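Alpha-1,3-glucanase (Streptomyces thermodiastaticus, PDB 7C7D) probably hydrolyses alpha-1,3-glucan through its GH87 catalytic unit, a calcium-binding beta-sandwich domain joined to a parallel beta-helix. Local coordinates at residues 76-81 against 496-501; 202-207 against 239-244; 408-413 against 437-442. One frame throughout, in Å; residues are numbered along the deposited sequence.

Interaction 1: residues 76-81 against 496-501; sequences PDYTQG and DSPYSA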
loop_
_atom_site.group_PDB
_atom_site.type_symbol
_atom_site.label_atom_id
_atom_site.label_comp_id
_atom_site.label_asym_id
_atom_site.label_seq_id
_atom_site.Cartn_x
_atom_site.Cartn_y
_atom_site.Cartn_z
ATOM N N PRO A 76 21.141 -1.730 -6.819
ATOM C CA PRO A 76 20.283 -1.613 -5.632
ATOM C C PRO A 76 20.851 -0.675 -4.571
ATOM O O PRO A 76 22.064 -0.593 -4.384
ATOM C CB PRO A 76 20.238 -3.046 -5.092
ATOM C CG PRO A 76 21.486 -3.678 -5.588
ATOM C CD PRO A 76 21.748 -3.070 -6.930
ATOM N N ASP A 77 19.965 0.042 -3.887
ATOM C CA ASP A 77 20.349 0.909 -2.782
ATOM C C ASP A 77 19.149 1.004 -1.859
ATOM O O ASP A 77 18.025 1.190 -2.330
ATOM C CB ASP A 77 20.719 2.304 -3.305
ATOM C CG ASP A 77 21.494 3.136 -2.298
ATOM O OD1 ASP A 77 21.625 2.723 -1.123
ATOM O OD2 ASP A 77 21.980 4.214 -2.695
ATOM N N TYR A 78 19.380 0.839 -0.561
ATOM C CA TYR A 78 18.345 0.978 0.454
ATOM C C TYR A 78 18.441 2.296 1.201
ATOM O O TYR A 78 17.573 2.590 2.028
ATOM C CB TYR A 78 18.419 -0.181 1.461
ATOM C CG TYR A 78 18.046 -1.524 0.879
ATOM C CD1 TYR A 78 18.912 -2.202 0.028
ATOM C CD2 TYR A 78 16.822 -2.116 1.176
ATOM C CE1 TYR A 78 18.569 -3.429 -0.509
ATOM C CE2 TYR A 78 16.471 -3.340 0.649
ATOM C CZ TYR A 78 17.346 -3.992 -0.196
ATOM O OH TYR A 78 16.998 -5.211 -0.725
ATOM N N THR A 79 19.473 3.090 0.927
ATOM C CA THR A 79 19.733 4.296 1.703
ATOM C C THR A 79 18.545 5.246 1.651
ATOM O O THR A 79 18.050 5.585 0.571
ATOM C CB THR A 79 20.969 4.998 1.144
ATOM O OG1 THR A 79 22.079 4.093 1.151
ATOM C CG2 THR A 79 21.310 6.224 1.974
ATOM N N GLN A 80 18.091 5.669 2.829
ATOM C CA GLN A 80 16.912 6.518 2.930
ATOM C C GLN A 80 17.081 7.777 2.090
ATOM O O GLN A 80 18.122 8.440 2.135
ATOM C CB GLN A 80 16.677 6.905 4.389
ATOM C CG GLN A 80 15.421 7.733 4.589
ATOM C CD GLN A 80 15.248 8.217 6.014
ATOM O OE1 GLN A 80 16.080 7.951 6.882
ATOM N NE2 GLN A 80 14.170 8.951 6.258
ATOM N N GLY A 81 16.048 8.102 1.319
ATOM C CA GLY A 81 16.025 9.321 0.546
ATOM C C GLY A 81 16.661 9.246 -0.823
ATOM O O GLY A 81 16.663 10.256 -1.537
ATOM N N ASP A 496 14.907 -11.822 1.898
ATOM C CA ASP A 496 15.796 -10.732 1.499
ATOM C C ASP A 496 15.602 -9.490 2.367
ATOM O O ASP A 496 15.617 -8.356 1.882
ATOM C CB ASP A 496 15.652 -10.406 0.008
ATOM C CG ASP A 496 15.988 -11.594 -0.886
ATOM O OD1 ASP A 496 16.709 -12.504 -0.437
ATOM O OD2 ASP A 496 15.533 -11.622 -2.050
ATOM N N SER A 497 15.418 -9.702 3.662
ATOM C CA SER A 497 15.263 -8.577 4.575
ATOM C C SER A 497 16.598 -7.865 4.738
ATOM O O SER A 497 17.614 -8.519 4.997
ATOM C CB SER A 497 14.828 -9.078 5.941
ATOM O OG SER A 497 13.616 -9.796 5.880
ATOM N N PRO A 498 16.646 -6.538 4.613
ATOM C CA PRO A 498 17.940 -5.858 4.781
ATOM C C PRO A 498 18.457 -5.918 6.203
ATOM O O PRO A 498 19.679 -5.919 6.405
ATOM C CB PRO A 498 17.653 -4.417 4.330
ATOM C CG PRO A 498 16.165 -4.269 4.458
ATOM C CD PRO A 498 15.590 -5.618 4.154
ATOM N N TYR A 499 17.563 -5.987 7.193
ATOM C CA TYR A 499 17.956 -6.046 8.601
ATOM C C TYR A 499 17.388 -7.327 9.195
ATOM O O TYR A 499 17.731 -8.408 8.728
ATOM C CB TYR A 499 17.647 -4.738 9.314
ATOM C CG TYR A 499 18.455 -3.627 8.692
ATOM C CD1 TYR A 499 19.784 -3.445 9.045
ATOM C CD2 TYR A 499 17.924 -2.819 7.693
ATOM C CE1 TYR A 499 20.549 -2.471 8.458
ATOM C CE2 TYR A 499 18.688 -1.830 7.094
ATOM C CZ TYR A 499 20.004 -1.669 7.481
ATOM O OH TYR A 499 20.785 -0.698 6.902
ATOM N N SER A 500 16.515 -7.232 10.193
ATOM C CA SER A 500 16.016 -8.396 10.902
ATOM C C SER A 500 14.700 -8.887 10.306
ATOM O O SER A 500 14.002 -8.167 9.589
ATOM C CB SER A 500 15.821 -8.059 12.375
ATOM O OG SER A 500 15.070 -6.863 12.477
ATOM N N ALA A 501 14.358 -10.132 10.636
ATOM C CA ALA A 501 13.099 -10.735 10.183
ATOM C C ALA A 501 11.972 -10.410 11.158
ATOM O O ALA A 501 11.069 -9.634 10.837
ATOM C CB ALA A 501 13.277 -12.240 9.957
HETATM O O HOH W 1 17.899 -6.833 1.346
#
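A single water oxygen joins Tyr-78 to Asp-496: it lies 2.8 Å from Tyr-78 OH and donates a hydrogen bond of 2.8 Å to Asp-496 O. Those two protein atoms are themselves 4.3 Å apart. Beside this bridge the phenol ring leans on Pro-498, whose CB lies over one face; the closest approach is 3.9 Å, from Tyr-78 CE2 to Pro-498 CG. The two side chains cross at about a right angle. Tyr-78 reaches the proline because its CG stands anti to the carbonyl carbon (chi1 -68°), which throws the ring across to the other loop. An Asx turn shapes the backbone around the tyrosine: Asp-77 OD1 accepts from Thr-79 N at 3.0 Å, well above the carboxylate plane, and from Thr-79 OG1 at 2.7 Å on the syn side. A leucine in place of Tyr-78 would remove the phenol, probably leaving the water without its phenol partner and Pro-498 without its aromatic cover. Arg-90 and Arg-459 also touch the tyrosine. The loop 76-81 runs between strands 72-74 and 92-95 of the N-terminal domain, whereas 496-501 turns between strands 486-495 and 502-505 of the beta-helix, where Asp-496 is backbone hydrogen-bonded with Lys-525 of the adjoining strand 517-527.

Interaction 2: residues 202-207 against 239-244; sequences AGQPAG and VVWIPP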
loop_
_atom_site.group_PDB
_atom_site.type_symbol
_atom_site.label_atom_id
_atom_site.label_comp_id
_atom_site.label_asym_id
_atom_site.label_seq_id
_atom_site.Cartn_x
_atom_site.Cartn_y
_atom_site.Cartn_z
ATOM N N ALA A 202 -18.020 -1.469 -20.347
ATOM C CA ALA A 202 -19.292 -2.126 -20.100
ATOM C C ALA A 202 -20.450 -1.238 -20.544
ATOM O O ALA A 202 -20.323 -0.017 -20.664
ATOM C CB ALA A 202 -19.448 -2.456 -18.616
ATOM N N GLY A 203 -21.598 -1.878 -20.795
ATOM C CA GLY A 203 -22.793 -1.152 -21.161
ATOM C C GLY A 203 -23.628 -0.741 -19.961
ATOM O O GLY A 203 -23.520 -1.307 -18.876
ATOM N N GLN A 204 -24.481 0.251 -20.180
ATOM C CA GLN A 204 -25.295 0.790 -19.100
ATOM C C GLN A 204 -26.317 -0.244 -18.639
ATOM O O GLN A 204 -27.064 -0.779 -19.466
ATOM C CB GLN A 204 -26.017 2.045 -19.581
ATOM C CG GLN A 204 -27.041 2.557 -18.597
ATOM C CD GLN A 204 -27.608 3.907 -18.981
ATOM O OE1 GLN A 204 -27.378 4.404 -20.083
ATOM N NE2 GLN A 204 -28.351 4.513 -18.064
ATOM N N PRO A 205 -26.384 -0.549 -17.344
ATOM C CA PRO A 205 -27.384 -1.508 -16.862
ATOM C C PRO A 205 -28.791 -0.953 -17.017
ATOM O O PRO A 205 -29.020 0.257 -16.943
ATOM C CB PRO A 205 -27.028 -1.682 -15.379
ATOM C CG PRO A 205 -25.665 -1.085 -15.212
ATOM C CD PRO A 205 -25.526 -0.045 -16.263
ATOM N N ALA A 206 -29.739 -1.861 -17.235
ATOM C CA ALA A 206 -31.125 -1.457 -17.421
ATOM C C ALA A 206 -31.670 -0.819 -16.150
ATOM O O ALA A 206 -31.447 -1.311 -15.041
ATOM C CB ALA A 206 -31.973 -2.672 -17.798
ATOM N N GLY A 207 -32.386 0.291 -16.318
ATOM C CA GLY A 207 -32.997 0.984 -15.205
ATOM C C GLY A 207 -32.096 1.947 -14.464
ATOM O O GLY A 207 -32.568 2.617 -13.534
ATOM N N VAL A 239 -29.288 2.347 -9.277
ATOM C CA VAL A 239 -27.956 2.434 -9.857
ATOM C C VAL A 239 -27.816 3.765 -10.572
ATOM O O VAL A 239 -28.664 4.126 -11.397
ATOM C CB VAL A 239 -27.692 1.272 -10.832
ATOM C CG1 VAL A 239 -26.329 1.433 -11.499
ATOM C CG2 VAL A 239 -27.801 -0.062 -10.108
ATOM N N VAL A 240 -26.749 4.488 -10.252
ATOM C CA VAL A 240 -26.308 5.642 -11.019
ATOM C C VAL A 240 -25.219 5.171 -11.972
ATOM O O VAL A 240 -24.235 4.551 -11.549
ATOM C CB VAL A 240 -25.778 6.748 -10.095
ATOM C CG1 VAL A 240 -25.169 7.850 -10.918
ATOM C CG2 VAL A 240 -26.892 7.290 -9.225
ATOM N N TRP A 241 -25.389 5.478 -13.249
ATOM C CA TRP A 241 -24.468 5.060 -14.294
ATOM C C TRP A 241 -23.555 6.223 -14.658
ATOM O O TRP A 241 -24.024 7.351 -14.857
ATOM C CB TRP A 241 -25.258 4.626 -15.527
ATOM C CG TRP A 241 -24.423 4.305 -16.720
ATOM C CD1 TRP A 241 -24.410 4.968 -17.913
ATOM C CD2 TRP A 241 -23.497 3.224 -16.852
ATOM N NE1 TRP A 241 -23.529 4.368 -18.780
ATOM C CE2 TRP A 241 -22.954 3.295 -18.152
ATOM C CE3 TRP A 241 -23.067 2.206 -15.995
ATOM C CZ2 TRP A 241 -22.006 2.383 -18.616
ATOM C CZ3 TRP A 241 -22.132 1.298 -16.460
ATOM C CH2 TRP A 241 -21.611 1.395 -17.758
ATOM N N ILE A 242 -22.259 5.943 -14.736
ATOM C CA ILE A 242 -21.261 6.921 -15.159
ATOM C C ILE A 242 -20.735 6.468 -16.516
ATOM O O ILE A 242 -19.892 5.559 -16.577
ATOM C CB ILE A 242 -20.108 7.029 -14.147
ATOM C CG1 ILE A 242 -20.618 7.316 -12.730
ATOM C CG2 ILE A 242 -19.125 8.100 -14.585
ATOM C CD1 ILE A 242 -19.533 7.185 -11.660
ATOM N N PRO A 243 -21.195 7.053 -17.619
ATOM C CA PRO A 243 -20.709 6.643 -18.947
ATOM C C PRO A 243 -19.225 6.926 -19.098
ATOM O O PRO A 243 -18.663 7.738 -18.349
ATOM C CB PRO A 243 -21.526 7.521 -19.910
ATOM C CG PRO A 243 -22.692 8.020 -19.119
ATOM C CD PRO A 243 -22.221 8.107 -17.697
ATOM N N PRO A 244 -18.561 6.283 -20.059
ATOM C CA PRO A 244 -17.164 6.630 -20.353
ATOM C C PRO A 244 -16.995 8.130 -20.547
ATOM O O PRO A 244 -17.809 8.789 -21.198
ATOM C CB PRO A 244 -16.880 5.865 -21.649
ATOM C CG PRO A 244 -17.786 4.680 -21.579
ATOM C CD PRO A 244 -19.037 5.156 -20.883
HETATM O O HOH W 2 -31.766 2.628 -10.818
#
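Ala-202 meets Trp-241 with its backbone oxygen: Ala-202 O lies at the ring edge, near the plane, 3.5 Å from Trp-241 CH2. Gly-203 O comes to the same carbon at an oblique angle. Gln-204 then covers the indole. Its CA stands over the middle of the ring system, and its CB makes a CH-pi contact 3.5 Å from the centroid of the five-membered ring, 13° off the normal. With CG anti to the backbone N (chi1 171°) and the chain extended, the glutamine passes slantwise over the indole, its amide plane only 10° from the ring plane; Gln-204 CD is 3.5 Å from Trp-241 CD1. The far end of that amide is held from outside, Gln-204 NE2 bonding to Ser-208 OG. Pro-205 crosses the ring at about a right angle, bringing its CD obliquely to within 3.3 Å of Trp-241 CE3. Pro-243 N approaches the face opposite Gln-204 near the rim, so the buried tryptophan has the incoming chain on one side and the backbone just beyond its own strand position on the other. Further on, a water donates to Gly-207 O at 2.8 Å and accepts from Val-239 N at 2.9 Å. The linker from the N-terminal domain is thus laid over strand 238-242, which pairs in parallel with strands 209-210 and 259-263: the opening coil of a pectate lyase-like beta-helix.

Interaction 3: residues 408-413 against 437-442; sequences AIYGGT and QKFAEP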
loop_
_atom_site.group_PDB
_atom_site.type_symbol
_atom_site.label_atom_id
_atom_site.label_comp_id
_atom_site.label_asym_id
_atom_site.label_seq_id
_atom_site.Cartn_x
_atom_site.Cartn_y
_atom_site.Cartn_z
ATOM N N ALA A 408 -0.078 -1.710 9.063
ATOM C CA ALA A 408 0.066 -1.343 10.468
ATOM C C ALA A 408 -1.264 -1.532 11.175
ATOM O O ALA A 408 -2.283 -0.969 10.758
ATOM C CB ALA A 408 0.514 0.111 10.614
ATOM N N ILE A 409 -1.249 -2.310 12.254
ATOM C CA ILE A 409 -2.409 -2.496 13.114
ATOM C C ILE A 409 -2.086 -1.838 14.446
ATOM O O ILE A 409 -1.281 -2.366 15.223
ATOM C CB ILE A 409 -2.735 -3.981 13.319
ATOM C CG1 ILE A 409 -2.823 -4.722 11.973
ATOM C CG2 ILE A 409 -3.997 -4.132 14.166
ATOM C CD1 ILE A 409 -3.863 -4.184 11.012
ATOM N N TYR A 410 -2.706 -0.690 14.718
ATOM C CA TYR A 410 -2.520 0.013 15.986
ATOM C C TYR A 410 -3.767 -0.239 16.826
ATOM O O TYR A 410 -4.814 0.375 16.606
ATOM C CB TYR A 410 -2.308 1.508 15.768
ATOM C CG TYR A 410 -1.211 1.872 14.798
ATOM C CD1 TYR A 410 0.136 1.758 15.137
ATOM C CD2 TYR A 410 -1.532 2.368 13.541
ATOM C CE1 TYR A 410 1.138 2.112 14.217
ATOM C CE2 TYR A 410 -0.560 2.725 12.634
ATOM C CZ TYR A 410 0.764 2.601 12.968
ATOM O OH TYR A 410 1.706 2.971 12.031
ATOM N N GLY A 411 -3.657 -1.164 17.776
ATOM C CA GLY A 411 -4.776 -1.518 18.625
ATOM C C GLY A 411 -5.827 -2.333 17.884
ATOM O O GLY A 411 -5.600 -2.861 16.796
ATOM N N GLY A 412 -7.003 -2.424 18.500
ATOM C CA GLY A 412 -8.119 -3.138 17.912
ATOM C C GLY A 412 -8.264 -4.551 18.452
ATOM O O GLY A 412 -7.413 -5.076 19.171
ATOM N N THR A 413 -9.382 -5.172 18.077
ATOM C CA THR A 413 -9.824 -6.426 18.677
ATOM C C THR A 413 -10.106 -7.455 17.595
ATOM O O THR A 413 -10.876 -7.185 16.671
ATOM C CB THR A 413 -11.097 -6.189 19.489
ATOM O OG1 THR A 413 -10.810 -5.246 20.524
ATOM C CG2 THR A 413 -11.602 -7.491 20.109
ATOM N N GLN A 437 1.131 1.423 19.810
ATOM C CA GLN A 437 1.451 2.848 19.733
ATOM C C GLN A 437 0.155 3.625 19.542
ATOM O O GLN A 437 -0.564 3.417 18.559
ATOM C CB GLN A 437 2.415 3.103 18.576
ATOM C CG GLN A 437 2.940 4.536 18.522
ATOM C CD GLN A 437 4.101 4.718 17.558
ATOM O OE1 GLN A 437 4.438 3.817 16.793
ATOM N NE2 GLN A 437 4.708 5.903 17.580
ATOM N N LYS A 438 -0.149 4.520 20.478
ATOM C CA LYS A 438 -1.487 5.105 20.492
ATOM C C LYS A 438 -1.632 6.354 19.628
ATOM O O LYS A 438 -2.691 6.558 19.022
ATOM C CB LYS A 438 -1.942 5.384 21.927
ATOM C CG LYS A 438 -1.173 6.459 22.648
ATOM C CD LYS A 438 -1.672 6.569 24.075
ATOM C CE LYS A 438 -0.900 7.604 24.858
ATOM N NZ LYS A 438 -1.437 7.720 26.237
ATOM N N PHE A 439 -0.598 7.197 19.571
ATOM C CA PHE A 439 -0.623 8.485 18.870
ATOM C C PHE A 439 -1.549 9.534 19.490
ATOM O O PHE A 439 -1.194 10.717 19.536
ATOM C CB PHE A 439 -0.927 8.338 17.374
ATOM C CG PHE A 439 0.012 7.424 16.644
ATOM C CD1 PHE A 439 1.270 7.857 16.253
ATOM C CD2 PHE A 439 -0.373 6.135 16.331
ATOM C CE1 PHE A 439 2.130 7.008 15.570
ATOM C CE2 PHE A 439 0.478 5.288 15.647
ATOM C CZ PHE A 439 1.731 5.725 15.268
ATOM N N ALA A 440 -2.739 9.131 19.940
ATOM C CA ALA A 440 -3.718 10.048 20.516
ATOM C C ALA A 440 -4.690 9.240 21.370
ATOM O O ALA A 440 -4.597 8.014 21.453
ATOM C CB ALA A 440 -4.451 10.827 19.420
ATOM N N GLU A 441 -5.636 9.934 21.996
ATOM C CA GLU A 441 -6.649 9.297 22.823
ATOM C C GLU A 441 -8.033 9.719 22.352
ATOM O O GLU A 441 -8.187 10.796 21.766
ATOM C CB GLU A 441 -6.470 9.693 24.298
ATOM C CG GLU A 441 -5.191 9.163 24.947
ATOM C CD GLU A 441 -5.261 7.689 25.329
ATOM O OE1 GLU A 441 -6.288 7.032 25.054
ATOM O OE2 GLU A 441 -4.281 7.186 25.921
ATOM N N PRO A 442 -9.073 8.898 22.604
ATOM C CA PRO A 442 -9.046 7.614 23.309
ATOM C C PRO A 442 -8.646 6.468 22.391
ATOM O O PRO A 442 -9.266 6.243 21.352
ATOM C CB PRO A 442 -10.492 7.446 23.774
ATOM C CG PRO A 442 -11.289 8.142 22.733
ATOM C CD PRO A 442 -10.452 9.309 22.273
#
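Phe-439 points its ring edge at the face of Tyr-410 in a T-shaped stack on one flank of the parallel beta-helix, where strand 407-410 lies between strands 379-382 and 432-435. The planes stand at 89° and the centroids are 4.9 Å apart. Phe-439 CE2 does the touching: it sits over the centre of the tyrosine ring, and its closest atom there is Tyr-410 CE1 at 3.5 Å. Gln-437 adds to the first shell with its carbonyl, Gln-437 O lying 3.8 Å from Tyr-410 CB; that buried oxygen has no polar partner in the model. The glutamine also lays its CG against one face of Phe-439, packing the loop side chains upon each other. In the next shell, Tyr-410 OH is hydrogen-bonded to Asp-377 OD2, which fixes the far end of the ring that receives the edge. Phe-439 takes a positive phi of 67°, and with CG anti to the carbonyl carbon (chi1 -56°) its ring is turned back toward the strand. The residue before it is held at both backbone polar atoms, Lys-438 N by Asp-480 OD2 and Lys-438 O by Trp-382 NE1. Outermost, a salt bridge links residues three apart in the loop: Lys-438 NZ donates to Glu-441 OE2 at 2.9 Å, meeting that oxygen's anti lone pair.

The three contacts are separate in space and none touches another. Interaction 2 lies where the chain enters the helix from the N-terminal domain, and interaction 1 brings that domain against a much later coil; their centres are about 47 Å apart, on opposite sides of the chain's centre. Interaction 1 joins the two domains directly, whereas interaction 2 involves the connecting segment between them. Interaction 3 joins parts of the helix alone, its centre about 27 Å from that of interaction 1 and about 41 Å from that of interaction 2. The calcium ion, bound by Glu-63, Glu-65, Ser-88, Gln-91 and Asp-191, is about 11 Å from the side chain of Tyr-78.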